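Local coordinates for protein esterase B (Lactobacillus rhamnosus, PDB 4OUK) that probably hydrolyses carboxylic esters, acting as an alpha/beta-hydrolase of the esterase/lipase type, at residues A[181-186]-A[279-284]. The protein carries 1 engineered substitution. Numbering follows the deposited sequence.
Sequences ALVCPV and VFNVQH. With C63 ((2R)-2,3-bis(hexyloxy)propyl hydrogen (S)-pentylphosphonate), chain B.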
loop_
_atom_site.group_PDB
_atom_site.type_symbol
_atom_site.label_atom_id
_atom_site.label_comp_id
_atom_site.label_asym_id
_atom_site.label_seq_id
_atom_site.Cartn_x
_atom_site.Cartn_y
_atom_site.Cartn_z
ATOM N N ALA A 181 1.662 5.049 -5.600
ATOM C CA ALA A 181 0.625 5.932 -5.063
ATOM C C ALA A 181 0.395 5.626 -3.603
ATOM O O ALA A 181 0.014 4.509 -3.266
ATOM C CB ALA A 181 -0.703 5.784 -5.839
ATOM N N LEU A 182 0.646 6.604 -2.763
ATOM C CA LEU A 182 0.554 6.462 -1.332
ATOM C C LEU A 182 -0.704 7.180 -0.860
ATOM O O LEU A 182 -0.855 8.366 -1.104
ATOM C CB LEU A 182 1.779 7.078 -0.659
ATOM C CG LEU A 182 3.131 6.536 -1.131
ATOM C CD1 LEU A 182 4.284 7.140 -0.317
ATOM C CD2 LEU A 182 3.195 5.013 -1.056
ATOM N N VAL A 183 -1.579 6.451 -0.195
ATOM C CA VAL A 183 -2.851 6.990 0.295
ATOM C C VAL A 183 -2.722 7.197 1.829
ATOM O O VAL A 183 -2.543 6.233 2.599
ATOM C CB VAL A 183 -4.087 6.126 -0.116
ATOM C CG1 VAL A 183 -5.341 6.713 0.483
ATOM C CG2 VAL A 183 -4.245 6.042 -1.626
ATOM N N CYS A 184 -2.820 8.483 2.239
ATOM C CA CYS A 184 -2.537 8.920 3.604
ATOM C C CYS A 184 -1.408 8.079 4.262
ATOM O O CYS A 184 -1.630 7.464 5.324
ATOM C CB CYS A 184 -3.753 8.753 4.450
ATOM S SG CYS A 184 -5.137 9.632 3.788
ATOM N N PRO A 185 -0.226 8.022 3.615
ATOM C CA PRO A 185 0.804 7.157 4.175
ATOM C C PRO A 185 1.304 7.652 5.524
ATOM O O PRO A 185 1.225 8.875 5.798
ATOM C CB PRO A 185 1.925 7.328 3.172
ATOM C CG PRO A 185 1.771 8.785 2.724
ATOM C CD PRO A 185 0.302 8.870 2.519
ATOM N N VAL A 186 1.816 6.709 6.336
ATOM C CA VAL A 186 2.654 7.010 7.526
ATOM C C VAL A 186 4.072 6.602 7.178
ATOM O O VAL A 186 4.520 5.569 7.579
ATOM C CB VAL A 186 2.059 6.309 8.756
ATOM C CG1 VAL A 186 2.849 6.598 10.028
ATOM C CG2 VAL A 186 0.686 6.898 8.983
ATOM N N VAL A 279 -8.251 7.548 4.913
ATOM C CA VAL A 279 -8.341 6.661 3.782
ATOM C C VAL A 279 -9.749 6.494 3.220
ATOM O O VAL A 279 -10.169 5.387 2.864
ATOM C CB VAL A 279 -7.562 5.320 3.992
ATOM C CG1 VAL A 279 -6.177 5.600 4.507
ATOM C CG2 VAL A 279 -8.215 4.375 4.955
ATOM N N PHE A 280 -10.467 7.616 3.147
ATOM C CA PHE A 280 -11.884 7.640 2.694
ATOM C C PHE A 280 -12.040 6.983 1.324
ATOM O O PHE A 280 -13.042 6.314 1.023
ATOM C CB PHE A 280 -12.439 9.067 2.701
ATOM C CG PHE A 280 -12.045 9.868 1.527
ATOM C CD1 PHE A 280 -12.738 9.761 0.345
ATOM C CD2 PHE A 280 -10.923 10.706 1.580
ATOM C CE1 PHE A 280 -12.337 10.492 -0.794
ATOM C CE2 PHE A 280 -10.533 11.441 0.467
ATOM C CZ PHE A 280 -11.254 11.342 -0.731
ATOM N N ASN A 281 -11.066 7.192 0.444
ATOM C CA ASN A 281 -11.213 6.705 -0.924
ATOM C C ASN A 281 -10.988 5.193 -1.063
ATOM O O ASN A 281 -11.313 4.610 -2.092
ATOM C CB ASN A 281 -10.296 7.469 -1.893
ATOM C CG ASN A 281 -8.826 7.309 -1.542
ATOM O OD1 ASN A 281 -8.412 7.748 -0.458
ATOM N ND2 ASN A 281 -8.059 6.653 -2.413
ATOM N N VAL A 282 -10.446 4.560 -0.029
ATOM C CA VAL A 282 -10.295 3.105 0.048
ATOM C C VAL A 282 -11.493 2.502 0.797
ATOM O O VAL A 282 -12.053 1.425 0.483
ATOM C CB VAL A 282 -8.971 2.757 0.828
ATOM C CG1 VAL A 282 -8.809 1.265 1.094
ATOM C CG2 VAL A 282 -7.764 3.304 0.097
ATOM N N GLN A 283 -11.867 3.174 1.872
ATOM C CA GLN A 283 -12.977 2.667 2.715
ATOM C C GLN A 283 -14.362 2.872 2.109
ATOM O O GLN A 283 -15.247 2.084 2.364
ATOM C CB GLN A 283 -12.947 3.358 4.056
ATOM C CG GLN A 283 -11.745 2.969 4.863
ATOM C CD GLN A 283 -11.914 3.389 6.302
ATOM O OE1 GLN A 283 -12.566 4.369 6.585
ATOM N NE2 GLN A 283 -11.382 2.616 7.195
ATOM N N HIS A 284 -14.549 3.896 1.277
ATOM C CA HIS A 284 -15.855 4.189 0.663
ATOM C C HIS A 284 -15.715 4.425 -0.838
ATOM O O HIS A 284 -15.744 5.549 -1.310
ATOM C CB HIS A 284 -16.400 5.485 1.240
ATOM C CG HIS A 284 -16.543 5.430 2.719
ATOM N ND1 HIS A 284 -17.593 4.768 3.333
ATOM C CD2 HIS A 284 -15.748 5.911 3.714
ATOM C CE1 HIS A 284 -17.452 4.858 4.642
ATOM N NE2 HIS A 284 -16.351 5.564 4.901
HETATM P P5 C63 B . -3.019 3.463 9.386
HETATM O O11 C63 B . -2.674 2.122 8.901
HETATM C C6 C63 B . -2.163 3.921 10.906
HETATM C C7 C63 B . -0.683 3.831 10.705
HETATM C C8 C63 B . 0.101 4.605 11.743
HETATM C C9 C63 B . 0.193 3.868 13.058
HETATM C C10 C63 B . -1.151 3.789 13.707
HETATM O O4 C63 B . -4.570 3.682 9.647
HETATM C C3 C63 B . -4.930 3.348 10.984
HETATM C C2 C63 B . -4.725 4.481 12.005
HETATM O O13 C63 B . -4.351 3.987 13.309
HETATM C C14 C63 B . -5.061 4.586 14.402
HETATM C C15 C63 B . -6.344 3.814 14.746
HETATM C C16 C63 B . -6.096 2.714 15.774
HETATM C C17 C63 B . -6.994 1.485 15.617
HETATM C C1 C63 B . -5.997 5.316 12.134
HETATM O O20 C63 B . -5.968 6.151 13.305
HETATM C C21 C63 B . -6.438 7.497 13.060
HETATM C C22 C63 B . -6.374 8.396 14.311
HETATM C C23 C63 B . -5.296 8.017 15.324
HETATM C C24 C63 B . -5.559 8.599 16.722
HETATM C C25 C63 B . -5.883 7.488 17.731
HETATM C C26 C63 B . -4.729 7.153 18.654
#
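The flat carboxamide of N281 and the isopropyl group of V183 approach from opposite directions, OD1 of N281 lying 3.4 Å from V183 CG1, while ND2 lies about equally near both V183 methyls. Behind the amide, N281 CB sits 3.8 Å above one face of the F280 ring, offset toward its rim; W268 packs edge-to-face with the same ring. Asparagine suits this buried place because its short stem reaches the valine while ND2 donates to N294 OD1 on helix 288-311, a bond that fixes the amide's rotation. With alanine at this position N294 OD1 would probably lose its amide donor and a gap open beside V183.

V183, whose beta-branch suits the end of strand 179-183, carries CG1 anti to the backbone N (chi1 177°), which sets this methyl against N281 and V282. There V282 CG2 approaches V183 CG1 to 4.2 Å. V279 CG1 packs against C184 CB, 4.0 Å away. V279 is also the helix N-cap residue, its carbonyl O accepting from both V282 N and Q283 N. The small side chain of C184 packs on V279 and also touches D243 and H278. Farther along, V186 CG2 touches the pentyl chain of the phosphonate at C8 (3.6 Å). Strand end and short helix thus pack beside a probable S146-H278-D243 catalytic triad, at the C-terminal edge of the parallel strands, where alpha/beta hydrolases place their active site.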